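Local coordinates for protein nucleoside diphosphate kinase (Pyrobaculum aerophilum, PDB 1XQI) that transfers the gamma phosphate of ATP to nucleoside diphosphates, probably through a phosphohistidine intermediate and with magnesium, to supply nucleoside triphosphates other than ATP, at residues K76-Y81 / I86-K91; E16-I21 / E129-L134; I36-K41 / G150-D155; A90-D95 / G101-R106. The protein carries 6 engineered substitutions. All coordinates share one frame; numbering follows the deposited sequence.

Interaction 1 of 4, residues K76-Y81 / I86-K91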
loop_
_atom_site.group_PDB
_atom_site.type_symbol
_atom_site.label_atom_id
_atom_site.label_comp_id
_atom_site.label_asym_id
_atom_site.label_seq_id
_atom_site.Cartn_x
_atom_site.Cartn_y
_atom_site.Cartn_z
ATOM N N LYS A 76 -18.133 22.467 -16.967
ATOM C CA LYS A 76 -16.751 22.271 -17.405
ATOM C C LYS A 76 -16.697 21.450 -18.703
ATOM O O LYS A 76 -16.018 21.863 -19.659
ATOM C CB LYS A 76 -15.933 21.663 -16.258
ATOM C CG LYS A 76 -14.602 21.004 -16.608
ATOM C CD LYS A 76 -13.721 20.849 -15.328
ATOM C CE LYS A 76 -12.883 19.564 -15.345
ATOM N NZ LYS A 76 -12.258 19.307 -16.677
ATOM N N LEU A 77 -17.451 20.342 -18.759
ATOM C CA LEU A 77 -17.573 19.543 -19.989
ATOM C C LEU A 77 -18.229 20.317 -21.143
ATOM O O LEU A 77 -17.833 20.167 -22.304
ATOM C CB LEU A 77 -18.319 18.215 -19.732
ATOM C CG LEU A 77 -18.582 17.264 -20.928
ATOM C CD1 LEU A 77 -17.308 16.906 -21.718
ATOM C CD2 LEU A 77 -19.260 15.986 -20.512
ATOM N N LEU A 78 -19.225 21.133 -20.807
ATOM C CA LEU A 78 -19.930 21.940 -21.787
ATOM C C LEU A 78 -19.027 23.028 -22.378
ATOM O O LEU A 78 -19.047 23.257 -23.599
ATOM C CB LEU A 78 -21.226 22.540 -21.209
ATOM C CG LEU A 78 -22.425 21.605 -20.929
ATOM C CD1 LEU A 78 -23.526 22.365 -20.260
ATOM C CD2 LEU A 78 -22.947 20.899 -22.178
ATOM N N LYS A 79 -18.224 23.662 -21.519
ATOM C CA LYS A 79 -17.206 24.614 -21.963
ATOM C C LYS A 79 -16.187 23.892 -22.857
ATOM O O LYS A 79 -15.847 24.391 -23.948
ATOM C CB LYS A 79 -16.508 25.290 -20.767
ATOM N N ALA A 80 -15.723 22.718 -22.402
ATOM C CA ALA A 80 -14.846 21.874 -23.198
ATOM C C ALA A 80 -15.444 21.618 -24.596
ATOM O O ALA A 80 -14.818 21.970 -25.607
ATOM C CB ALA A 80 -14.509 20.575 -22.469
ATOM N N TYR A 81 -16.660 21.064 -24.668
ATOM C CA TYR A 81 -17.337 20.844 -25.980
ATOM C C TYR A 81 -17.394 22.071 -26.915
ATOM O O TYR A 81 -17.245 21.954 -28.140
ATOM C CB TYR A 81 -18.758 20.314 -25.783
ATOM C CG TYR A 81 -18.866 18.851 -25.444
ATOM C CD1 TYR A 81 -20.056 18.321 -24.960
ATOM C CD2 TYR A 81 -17.781 17.995 -25.595
ATOM C CE1 TYR A 81 -20.166 16.983 -24.658
ATOM C CE2 TYR A 81 -17.881 16.650 -25.293
ATOM C CZ TYR A 81 -19.070 16.151 -24.825
ATOM O OH TYR A 81 -19.158 14.813 -24.535
ATOM N N ILE A 86 -17.820 20.647 -30.418
ATOM C CA ILE A 86 -18.723 19.472 -30.310
ATOM C C ILE A 86 -20.112 19.910 -29.820
ATOM O O ILE A 86 -20.240 20.708 -28.880
ATOM C CB ILE A 86 -18.206 18.350 -29.369
ATOM C CG1 ILE A 86 -16.724 18.006 -29.629
ATOM C CG2 ILE A 86 -19.121 17.100 -29.487
ATOM C CD1 ILE A 86 -15.961 17.484 -28.376
ATOM N N ASP A 87 -21.146 19.415 -30.479
ATOM C CA ASP A 87 -22.503 19.674 -30.019
ATOM C C ASP A 87 -22.875 18.604 -28.959
ATOM O O ASP A 87 -23.061 17.427 -29.286
ATOM C CB ASP A 87 -23.491 19.703 -31.197
ATOM C CG ASP A 87 -24.928 19.642 -30.748
ATOM O OD1 ASP A 87 -25.780 19.208 -31.552
ATOM O OD2 ASP A 87 -25.220 20.006 -29.580
ATOM N N PRO A 88 -23.011 19.029 -27.696
ATOM C CA PRO A 88 -23.302 18.075 -26.621
ATOM C C PRO A 88 -24.620 17.314 -26.872
ATOM O O PRO A 88 -24.767 16.171 -26.462
ATOM C CB PRO A 88 -23.394 18.958 -25.361
ATOM C CG PRO A 88 -23.516 20.388 -25.864
ATOM C CD PRO A 88 -22.980 20.440 -27.242
ATOM N N ARG A 89 -25.548 17.926 -27.589
ATOM C CA ARG A 89 -26.812 17.243 -27.903
ATOM C C ARG A 89 -26.639 16.053 -28.861
ATOM O O ARG A 89 -27.297 15.028 -28.687
ATOM C CB ARG A 89 -27.887 18.225 -28.401
ATOM C CG ARG A 89 -28.406 19.199 -27.318
ATOM C CD ARG A 89 -29.626 19.946 -27.785
ATOM N NE ARG A 89 -29.228 20.997 -28.711
ATOM C CZ ARG A 89 -29.532 22.297 -28.597
ATOM N NH1 ARG A 89 -30.293 22.766 -27.592
ATOM N NH2 ARG A 89 -29.064 23.143 -29.519
ATOM N N ALA A 90 -25.748 16.194 -29.845
ATOM C CA ALA A 90 -25.396 15.097 -30.788
ATOM C C ALA A 90 -24.513 14.075 -30.100
ATOM O O ALA A 90 -24.668 12.833 -30.306
ATOM C CB ALA A 90 -24.722 15.617 -32.074
ATOM N N LYS A 91 -23.622 14.588 -29.247
ATOM C CA LYS A 91 -22.632 13.745 -28.561
ATOM C C LYS A 91 -23.169 12.857 -27.438
ATOM O O LYS A 91 -22.831 11.667 -27.396
ATOM C CB LYS A 91 -21.455 14.561 -28.061
ATOM C CG LYS A 91 -20.295 13.726 -27.536
ATOM C CD LYS A 91 -19.543 12.974 -28.649
ATOM C CE LYS A 91 -18.105 12.763 -28.233
ATOM N NZ LYS A 91 -17.541 11.616 -28.939
#

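Interaction 2 of 4, residues E16-I21 / E129-L134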
loop_
_atom_site.group_PDB
_atom_site.type_symbol
_atom_site.label_atom_id
_atom_site.label_comp_id
_atom_site.label_asym_id
_atom_site.label_seq_id
_atom_site.Cartn_x
_atom_site.Cartn_y
_atom_site.Cartn_z
ATOM N N GLU A 16 -3.957 17.680 10.278
ATOM C CA GLU A 16 -4.851 17.512 9.123
ATOM C C GLU A 16 -4.475 16.297 8.241
ATOM O O GLU A 16 -3.311 15.906 8.159
ATOM C CB GLU A 16 -4.845 18.841 8.335
ATOM C CG GLU A 16 -5.334 18.798 6.903
ATOM C CD GLU A 16 -5.492 20.191 6.261
ATOM O OE1 GLU A 16 -5.745 21.180 6.986
ATOM O OE2 GLU A 16 -5.366 20.314 5.013
ATOM N N LYS A 17 -5.473 15.690 7.613
ATOM C CA LYS A 17 -5.324 14.447 6.879
ATOM C C LYS A 17 -6.012 14.626 5.561
ATOM O O LYS A 17 -6.918 15.454 5.433
ATOM C CB LYS A 17 -6.070 13.326 7.589
ATOM C CG LYS A 17 -5.306 12.644 8.637
ATOM C CD LYS A 17 -6.081 11.498 9.238
ATOM C CE LYS A 17 -6.472 11.799 10.663
ATOM N NZ LYS A 17 -7.779 12.451 10.669
ATOM N N THR A 18 -5.671 13.820 4.580
ATOM C CA THR A 18 -6.399 13.899 3.320
ATOM C C THR A 18 -6.462 12.529 2.675
ATOM O O THR A 18 -5.681 11.654 3.015
ATOM C CB THR A 18 -5.774 14.949 2.362
ATOM O OG1 THR A 18 -6.639 15.153 1.235
ATOM C CG2 THR A 18 -4.342 14.510 1.920
ATOM N N LEU A 19 -7.398 12.340 1.758
ATOM C CA LEU A 19 -7.563 11.053 1.114
ATOM C C LEU A 19 -7.049 11.163 -0.315
ATOM O O LEU A 19 -7.452 12.075 -1.085
ATOM C CB LEU A 19 -9.051 10.686 1.120
ATOM C CG LEU A 19 -9.613 9.317 0.702
ATOM C CD1 LEU A 19 -9.478 9.075 -0.769
ATOM C CD2 LEU A 19 -8.960 8.209 1.502
ATOM N N LEU A 20 -6.180 10.225 -0.671
ATOM C CA LEU A 20 -5.685 10.104 -2.026
ATOM C C LEU A 20 -6.004 8.717 -2.587
ATOM O O LEU A 20 -5.807 7.718 -1.914
ATOM C CB LEU A 20 -4.168 10.399 -2.073
ATOM C CG LEU A 20 -3.686 10.362 -3.528
ATOM C CD1 LEU A 20 -3.460 11.752 -4.200
ATOM C CD2 LEU A 20 -2.483 9.452 -3.604
ATOM N N ILE A 21 -6.493 8.662 -3.827
ATOM C CA ILE A 21 -6.772 7.379 -4.518
ATOM C C ILE A 21 -5.926 7.267 -5.771
ATOM O O ILE A 21 -5.994 8.145 -6.634
ATOM C CB ILE A 21 -8.237 7.273 -4.988
ATOM C CG1 ILE A 21 -9.178 7.597 -3.812
ATOM C CG2 ILE A 21 -8.496 5.873 -5.622
ATOM C CD1 ILE A 21 -10.645 7.533 -4.140
ATOM N N GLU A 129 -4.183 20.986 0.811
ATOM C CA GLU A 129 -3.565 21.849 -0.190
ATOM C C GLU A 129 -2.236 21.260 -0.722
ATOM O O GLU A 129 -1.977 21.334 -1.939
ATOM C CB GLU A 129 -3.224 23.227 0.357
ATOM C CG GLU A 129 -4.261 23.922 1.113
ATOM C CD GLU A 129 -3.617 24.880 2.132
ATOM O OE1 GLU A 129 -4.109 24.893 3.311
ATOM O OE2 GLU A 129 -2.603 25.584 1.767
ATOM N N ILE A 130 -1.400 20.758 0.204
ATOM C CA ILE A 130 -0.073 20.208 -0.120
ATOM C C ILE A 130 -0.198 19.155 -1.235
ATOM O O ILE A 130 0.379 19.321 -2.332
ATOM C CB ILE A 130 0.653 19.589 1.131
ATOM C CG1 ILE A 130 1.143 20.652 2.105
ATOM C CG2 ILE A 130 1.807 18.672 0.682
ATOM C CD1 ILE A 130 1.811 21.815 1.440
ATOM N N VAL A 131 -0.985 18.120 -0.942
ATOM C CA VAL A 131 -1.387 17.070 -1.877
ATOM C C VAL A 131 -2.064 17.598 -3.152
ATOM O O VAL A 131 -1.745 17.163 -4.260
ATOM C CB VAL A 131 -2.252 15.985 -1.159
ATOM C CG1 VAL A 131 -2.805 14.978 -2.134
ATOM C CG2 VAL A 131 -1.413 15.291 -0.031
ATOM N N ARG A 132 -2.998 18.524 -3.032
ATOM C CA ARG A 132 -3.468 19.203 -4.229
ATOM C C ARG A 132 -2.355 19.905 -5.022
ATOM O O ARG A 132 -2.327 19.824 -6.264
ATOM C CB ARG A 132 -4.584 20.166 -3.889
ATOM C CG ARG A 132 -5.924 19.505 -3.771
ATOM C CD ARG A 132 -6.897 20.519 -3.198
ATOM N NE ARG A 132 -8.010 20.697 -4.113
ATOM C CZ ARG A 132 -8.225 21.807 -4.805
ATOM N NH1 ARG A 132 -7.406 22.859 -4.680
ATOM N NH2 ARG A 132 -9.265 21.863 -5.615
ATOM N N LYS A 133 -1.429 20.563 -4.327
ATOM C CA LYS A 133 -0.304 21.214 -4.994
ATOM C C LYS A 133 0.589 20.178 -5.700
ATOM O O LYS A 133 0.920 20.342 -6.896
ATOM C CB LYS A 133 0.508 22.092 -4.027
ATOM C CG LYS A 133 1.489 23.082 -4.708
ATOM C CD LYS A 133 2.573 23.616 -3.734
ATOM C CE LYS A 133 3.186 22.426 -2.896
ATOM N NZ LYS A 133 4.274 22.837 -1.994
ATOM N N LEU A 134 0.970 19.119 -4.977
ATOM C CA LEU A 134 1.852 18.104 -5.530
ATOM C C LEU A 134 1.279 17.370 -6.762
ATOM O O LEU A 134 2.037 16.947 -7.649
ATOM C CB LEU A 134 2.232 17.101 -4.452
ATOM C CG LEU A 134 3.541 17.276 -3.686
ATOM C CD1 LEU A 134 3.815 18.719 -3.411
ATOM C CD2 LEU A 134 3.562 16.470 -2.370
#

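Interaction 3 of 4, residues I36-K41 / G150-D155. Engineered in segment 36-41: Lys40 (natural residue Glu).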
loop_
_atom_site.group_PDB
_atom_site.type_symbol
_atom_site.label_atom_id
_atom_site.label_comp_id
_atom_site.label_asym_id
_atom_site.label_seq_id
_atom_site.Cartn_x
_atom_site.Cartn_y
_atom_site.Cartn_z
ATOM N N ILE A 36 3.929 7.291 -3.927
ATOM C CA ILE A 36 4.218 7.215 -2.522
ATOM C C ILE A 36 5.545 7.922 -2.249
ATOM O O ILE A 36 5.638 8.700 -1.289
ATOM C CB ILE A 36 4.236 5.780 -2.037
ATOM C CG1 ILE A 36 2.803 5.243 -2.072
ATOM C CG2 ILE A 36 4.797 5.683 -0.584
ATOM C CD1 ILE A 36 2.683 3.817 -1.582
ATOM N N SER A 37 6.556 7.733 -3.099
ATOM C CA SER A 37 7.819 8.425 -2.852
ATOM C C SER A 37 7.722 9.987 -2.771
ATOM O O SER A 37 8.370 10.622 -1.939
ATOM C CB SER A 37 8.897 7.963 -3.827
ATOM O OG SER A 37 9.923 8.933 -3.891
ATOM N N ARG A 38 6.915 10.607 -3.625
ATOM C CA ARG A 38 6.784 12.067 -3.595
ATOM C C ARG A 38 6.196 12.541 -2.268
ATOM O O ARG A 38 6.606 13.603 -1.761
ATOM C CB ARG A 38 5.970 12.580 -4.760
ATOM C CG ARG A 38 6.136 11.750 -5.983
ATOM C CD ARG A 38 7.101 12.294 -7.024
ATOM N NE ARG A 38 6.437 13.359 -7.763
ATOM C CZ ARG A 38 6.636 13.690 -9.040
ATOM N NH1 ARG A 38 7.519 13.053 -9.835
ATOM N NH2 ARG A 38 5.923 14.707 -9.504
ATOM N N PHE A 39 5.286 11.757 -1.676
ATOM C CA PHE A 39 4.627 12.221 -0.474
ATOM C C PHE A 39 5.558 12.028 0.731
ATOM O O PHE A 39 5.694 12.901 1.579
ATOM C CB PHE A 39 3.274 11.523 -0.286
ATOM C CG PHE A 39 2.276 11.799 -1.407
ATOM C CD1 PHE A 39 1.569 10.752 -2.011
ATOM C CD2 PHE A 39 2.033 13.104 -1.863
ATOM C CE1 PHE A 39 0.609 11.012 -3.027
ATOM C CE2 PHE A 39 1.087 13.382 -2.894
ATOM C CZ PHE A 39 0.373 12.335 -3.476
ATOM N N LYS A 40 6.229 10.884 0.781
ATOM C CA LYS A 40 7.219 10.591 1.809
ATOM C C LYS A 40 8.303 11.672 1.788
ATOM O O LYS A 40 8.722 12.166 2.838
ATOM C CB LYS A 40 7.869 9.223 1.567
ATOM C CG LYS A 40 9.196 9.047 2.335
ATOM C CD LYS A 40 9.890 7.745 2.038
ATOM C CE LYS A 40 10.871 7.840 0.885
ATOM N NZ LYS A 40 11.408 6.445 0.579
ATOM N N LYS A 41 8.747 12.062 0.591
ATOM C CA LYS A 41 9.794 13.051 0.524
ATOM C C LYS A 41 9.378 14.406 1.015
ATOM O O LYS A 41 10.214 15.142 1.488
ATOM C CB LYS A 41 10.438 13.112 -0.854
ATOM C CG LYS A 41 11.427 12.047 -0.972
ATOM C CD LYS A 41 11.732 11.690 -2.414
ATOM C CE LYS A 41 12.856 10.604 -2.405
ATOM N NZ LYS A 41 13.188 10.251 -3.782
ATOM N N GLY A 150 1.653 16.162 -14.314
ATOM C CA GLY A 150 2.514 16.561 -15.457
ATOM C C GLY A 150 3.658 15.572 -15.727
ATOM O O GLY A 150 4.116 15.413 -16.862
ATOM N N ASP A 151 4.157 14.926 -14.692
ATOM C CA ASP A 151 5.257 13.998 -14.901
ATOM C C ASP A 151 4.806 12.622 -15.370
ATOM O O ASP A 151 5.591 11.938 -16.032
ATOM C CB ASP A 151 6.173 13.874 -13.671
ATOM C CG ASP A 151 6.880 15.157 -13.337
ATOM O OD1 ASP A 151 7.086 15.388 -12.134
ATOM O OD2 ASP A 151 7.213 15.963 -14.244
ATOM N N TYR A 152 3.580 12.210 -15.048
ATOM C CA TYR A 152 3.165 10.802 -15.322
ATOM C C TYR A 152 2.037 10.567 -16.307
ATOM O O TYR A 152 1.574 9.434 -16.479
ATOM C CB TYR A 152 2.855 10.011 -14.031
ATOM C CG TYR A 152 4.034 9.859 -13.137
ATOM C CD1 TYR A 152 4.202 10.674 -12.035
ATOM C CD2 TYR A 152 5.000 8.901 -13.399
ATOM C CE1 TYR A 152 5.318 10.539 -11.204
ATOM C CE2 TYR A 152 6.122 8.760 -12.578
ATOM C CZ TYR A 152 6.271 9.592 -11.495
ATOM O OH TYR A 152 7.387 9.457 -10.702
ATOM N N SER A 153 1.597 11.602 -16.991
ATOM C CA SER A 153 0.468 11.450 -17.858
ATOM C C SER A 153 0.517 12.542 -18.886
ATOM O O SER A 153 1.017 13.676 -18.599
ATOM C CB SER A 153 -0.843 11.532 -17.042
ATOM O OG SER A 153 -1.965 11.478 -17.893
ATOM N N ILE A 154 -0.023 12.197 -20.071
ATOM C CA ILE A 154 -0.088 13.090 -21.233
ATOM C C ILE A 154 -1.528 13.185 -21.739
ATOM O O ILE A 154 -1.762 13.553 -22.902
ATOM C CB ILE A 154 0.855 12.591 -22.404
ATOM C CG1 ILE A 154 0.451 11.190 -22.856
ATOM C CG2 ILE A 154 2.310 12.641 -21.956
ATOM C CD1 ILE A 154 1.353 10.571 -23.957
ATOM N N ASP A 155 -2.470 12.800 -20.879
ATOM C CA ASP A 155 -3.879 12.831 -21.209
ATOM C C ASP A 155 -4.426 14.260 -21.272
ATOM O O ASP A 155 -3.881 15.188 -20.663
ATOM C CB ASP A 155 -4.696 11.974 -20.250
ATOM C CG ASP A 155 -6.011 11.522 -20.869
ATOM O OD1 ASP A 155 -6.076 11.429 -22.134
ATOM O OD2 ASP A 155 -6.971 11.255 -20.106
#

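Interaction 4 of 4, residues A90-D95 / G101-R106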
loop_
_atom_site.group_PDB
_atom_site.type_symbol
_atom_site.label_atom_id
_atom_site.label_comp_id
_atom_site.label_asym_id
_atom_site.label_seq_id
_atom_site.Cartn_x
_atom_site.Cartn_y
_atom_site.Cartn_z
ATOM N N ALA A 90 -25.748 16.194 -29.845
ATOM C CA ALA A 90 -25.396 15.097 -30.788
ATOM C C ALA A 90 -24.513 14.075 -30.100
ATOM O O ALA A 90 -24.668 12.833 -30.306
ATOM C CB ALA A 90 -24.722 15.617 -32.074
ATOM N N LYS A 91 -23.622 14.588 -29.247
ATOM C CA LYS A 91 -22.632 13.745 -28.561
ATOM C C LYS A 91 -23.169 12.857 -27.438
ATOM O O LYS A 91 -22.831 11.667 -27.396
ATOM C CB LYS A 91 -21.455 14.561 -28.061
ATOM C CG LYS A 91 -20.295 13.726 -27.536
ATOM C CD LYS A 91 -19.543 12.974 -28.649
ATOM C CE LYS A 91 -18.105 12.763 -28.233
ATOM N NZ LYS A 91 -17.541 11.616 -28.939
ATOM N N ILE A 92 -23.983 13.418 -26.534
ATOM C CA ILE A 92 -24.405 12.693 -25.335
ATOM C C ILE A 92 -25.903 12.817 -25.065
ATOM O O ILE A 92 -26.393 12.399 -24.005
ATOM C CB ILE A 92 -23.623 13.132 -24.072
ATOM C CG1 ILE A 92 -23.473 14.664 -24.013
ATOM C CG2 ILE A 92 -22.278 12.409 -23.961
ATOM C CD1 ILE A 92 -23.044 15.175 -22.637
ATOM N N GLY A 93 -26.628 13.436 -25.979
ATOM C CA GLY A 93 -28.076 13.473 -25.890
ATOM C C GLY A 93 -28.711 14.597 -25.084
ATOM O O GLY A 93 -29.944 14.777 -25.145
ATOM N N THR A 94 -27.909 15.350 -24.328
ATOM C CA THR A 94 -28.455 16.459 -23.540
ATOM C C THR A 94 -27.483 17.653 -23.471
ATOM O O THR A 94 -26.288 17.479 -23.654
ATOM C CB THR A 94 -28.815 16.014 -22.089
ATOM O OG1 THR A 94 -29.231 17.162 -21.328
ATOM C CG2 THR A 94 -27.605 15.361 -21.388
ATOM N N ASP A 95 -27.974 18.851 -23.191
ATOM C CA ASP A 95 -27.060 19.950 -22.806
ATOM C C ASP A 95 -27.373 20.505 -21.416
ATOM O O ASP A 95 -26.904 21.595 -21.066
ATOM C CB ASP A 95 -27.025 21.099 -23.840
ATOM C CG ASP A 95 -28.417 21.708 -24.118
ATOM O OD1 ASP A 95 -28.538 22.421 -25.140
ATOM O OD2 ASP A 95 -29.381 21.488 -23.349
ATOM N N GLY A 101 -23.550 16.257 -15.689
ATOM C CA GLY A 101 -22.924 15.808 -14.469
ATOM C C GLY A 101 -23.262 14.355 -14.115
ATOM O O GLY A 101 -22.418 13.620 -13.566
ATOM N N ARG A 102 -24.472 13.915 -14.437
ATOM C CA ARG A 102 -24.852 12.535 -14.119
ATOM C C ARG A 102 -24.178 11.577 -15.115
ATOM O O ARG A 102 -23.807 10.464 -14.758
ATOM C CB ARG A 102 -26.382 12.350 -14.059
ATOM C CG ARG A 102 -27.049 13.064 -12.894
ATOM C CD ARG A 102 -28.587 12.881 -12.774
ATOM N NE ARG A 102 -28.934 12.787 -11.352
ATOM C CZ ARG A 102 -29.696 13.648 -10.701
ATOM N NH1 ARG A 102 -30.256 14.674 -11.371
ATOM N NH2 ARG A 102 -29.917 13.472 -9.395
ATOM N N ILE A 103 -23.997 12.036 -16.342
ATOM C CA ILE A 103 -23.317 11.244 -17.359
ATOM C C ILE A 103 -21.824 11.099 -17.028
ATOM O O ILE A 103 -21.286 9.974 -17.094
ATOM C CB ILE A 103 -23.532 11.799 -18.819
ATOM C CG1 ILE A 103 -25.021 11.761 -19.205
ATOM C CG2 ILE A 103 -22.712 11.010 -19.812
ATOM C CD1 ILE A 103 -25.313 12.001 -20.662
ATOM N N ILE A 104 -21.175 12.221 -16.681
ATOM C CA ILE A 104 -19.807 12.216 -16.176
ATOM C C ILE A 104 -19.656 11.299 -14.950
ATOM O O ILE A 104 -18.704 10.492 -14.878
ATOM C CB ILE A 104 -19.343 13.641 -15.736
ATOM C CG1 ILE A 104 -19.325 14.622 -16.924
ATOM C CG2 ILE A 104 -17.978 13.570 -14.977
ATOM C CD1 ILE A 104 -19.090 16.041 -16.495
ATOM N N LYS A 105 -20.578 11.414 -13.994
ATOM C CA LYS A 105 -20.507 10.548 -12.817
ATOM C C LYS A 105 -20.519 9.045 -13.207
ATOM O O LYS A 105 -19.780 8.250 -12.632
ATOM C CB LYS A 105 -21.583 10.892 -11.774
ATOM C CG LYS A 105 -21.552 9.997 -10.532
ATOM C CD LYS A 105 -22.111 10.705 -9.325
ATOM C CE LYS A 105 -22.304 9.755 -8.194
ATOM N NZ LYS A 105 -22.729 10.512 -6.950
ATOM N N ARG A 106 -21.331 8.673 -14.197
ATOM C CA ARG A 106 -21.388 7.284 -14.687
ATOM C C ARG A 106 -20.092 6.847 -15.335
ATOM O O ARG A 106 -19.703 5.677 -15.222
ATOM C CB ARG A 106 -22.574 7.075 -15.646
ATOM C CG ARG A 106 -23.902 6.836 -14.892
ATOM C CD ARG A 106 -25.207 7.019 -15.742
ATOM N NE ARG A 106 -25.204 6.146 -16.920
ATOM C CZ ARG A 106 -25.337 4.819 -16.881
ATOM N NH1 ARG A 106 -25.508 4.193 -15.713
ATOM N NH2 ARG A 106 -25.296 4.116 -18.014
#

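Interaction 1 of 4, residues K76-Y81 / I86-K91
Tyr81, near the end of helix 67-84, takes a hydrogen bond on its carbonyl O from Ile86 N at 2.7 Å, a short but bent link (N-H...O 134°) that brings the chain back past the helix. The Tyr81 ring makes most of the side-chain contacts. With CG anti to its own carbonyl carbon (chi1 -78°), Tyr81 holds the ring between two aliphatic groups: Ile86 CG2 lies over one face, and Leu77 CD1 of its own helix covers the other, both toward the rim. Ile86 CD1 comes to 3.4 Å from Tyr81 CD2. Pro88 meets the ring differently, at its edge, where its CB is 3.4 Å from Tyr81 CD1; the same CB touches Leu78 CD2 at 3.8 Å. Beyond, Lys91 CG crosses the phenol end, 3.4 Å from Tyr81 OH, while Lys91 NZ bonds to Glu162 O. A serine in place of Tyr81 would probably leave Ile86 and Pro88 facing a gap. Asp87 N-caps helix 88-92, its OD2 accepting from Arg89 N. Both segments lie in this enzyme's insert; Leu77 and Leu78 pack outward on helix 97-112, Tyr81 and Ile86 on helix 157-162.

Interaction 2 of 4, residues E16-I21 / E129-L134
Glu16 OE2 approaches Glu129 N to 4.4 Å at the start of helix 127-135 but takes its hydrogen bond from Val128 N, one residue earlier, so that the carboxylate sits by the amide groups of the helix's first turn. The carboxylate of Glu129 is close by, with OE1 5.0 Å from Glu16 OE2. These like charges probably disfavour each other, an effect that the first-turn amide at Glu16 and the salt bridge from Glu129 OE2 to Arg126 NH2 are likely to ease. Deeper in, the contact is apolar and rests on Val131, whose two methyls serve different neighbours. Val131 CG2 meets Thr18 CG2 tip to tip at 3.6 Å, whereas Val131 CG1, anti to its backbone N (chi1 174°), crosses Leu20 at an angle and lies 3.9 Å from Leu20 CD1. Here the ferredoxin fold shows its layering: strand 17-22 is a central strand of the four-stranded antiparallel sheet, and helix 127-135, in the crossover from strand 117-123 to strand 171-173, covers one face. Thr18 and Leu20, two residues apart on the strand, both turn to that face. Val131 also touches Leu122 of strand 117-123, and Phe39 of helix 32-42 packs on Leu20 and Leu134. Arg132, an ATP-binding residue by similarity, directs its side chain elsewhere, against Asp175.

Interaction 3 of 4, residues I36-K41 / G150-D155
Arg38 and Asp151 join helix 32-42 to helix 148-152 through a salt bridge in which one carboxylate oxygen takes both terminal nitrogens. The stronger bond runs from Arg38 NH2 to Asp151 OD1 at 3.0 Å and is fairly straight (154°); that from Arg38 NH1 to the same OD1, at 3.3 Å, is weak. Asp151 OD1 lies at the edge of the guanidinium, close to its plane, and is met on its anti side. The two flat groups are far from coplanar, their planes 71° apart, so this is not the side-by-side pairing in which each nitrogen has an oxygen of its own. Asp151 OD2 instead accepts from Gly146 N, which helps fix the carboxylate.

The second kind of contact is van der Waals. Tyr152 CE1 lies over one face of the guanidinium, 3.6 Å from Arg38 NH1, with ring and guanidinium planes well tilted to each other. Arg38 gets there with a chain bent at chi2 and chi3, and it also touches Ile148. A leucine at this position would probably leave Asp151 OD1 without its cation and Tyr152 without the flat group against its ring.

Elsewhere, Tyr152 O accepts from Arg29 NH1, and Lys40, an engineered residue, forms a salt bridge with Asp33 of the second subunit. The contact ties helix 32-42, whose Ile36 and Phe39 pack on sheet strand 117-123, to the helix carrying Arg149, probably an ATP ligand. The two bonds from Arg38 to OD1 differ in length and straightness, so the bridge probably depends mainly on NH2; at this surface, solvent probably screens it.

Interaction 4 of 4, residues A90-D95 / G101-R106
Ile103, two residues after Gly101 in helix 97-112, carries the contact by pointing its side chain at Ile92 and Thr94. Its CG1 branch stands anti to the carbonyl carbon (chi1 -62°) and runs on extended, which carries the terminal methyl CD1 to segment 90-95. There Ile103 CD1 lies 3.5 Å from the carbonyl O of Ile92, a van der Waals touch, and 4.0 Å from Ile92 CB. The same methyl passes alongside Thr94, whose CG2 is 4.1 Å away. Thr94 OG1 bonds mainly to Asp96 N. The arrangement is a helix-loop-helix connection in which helix 88-92, in the insert, is followed by helix 97-112, which runs out of it; between them is a short loop in which Gly93, with positive phi (88°), is the first residue to leave helical angles. Glycine tolerates that angle because it has no CB to press on Ile92 O. Next along, Ile104 packs on Leu77 of helix 67-84 and on Val166. Lys105 NZ is held by the backbone carbonyls of Glu60, Tyr63 and Pro64.

Two neighbourhoods emerge. Interactions 1 and 4 share helix 88-92 and lie 9 Å apart between centres; Arg89 NH1 bonds to Asp95 OD1 at 3.0 Å in a salt bridge, and Pro88 CB packs on Thr94 O at 3.7 Å. Interactions 2 and 3, 13 Å apart between centres, meet where Val131 CG2 lies 4.3 Å from Phe39 CE2. The two groups are about 30 Å apart, centre to centre. Catalysis is nearer the second: the side chain of Leu20 is about 7 Å from that of His172, the predicted phosphohistidine, and that of Tyr152 about 7 Å from the side chain of Arg149, which probably binds ATP. The insert contacts lie away from the annotated sites.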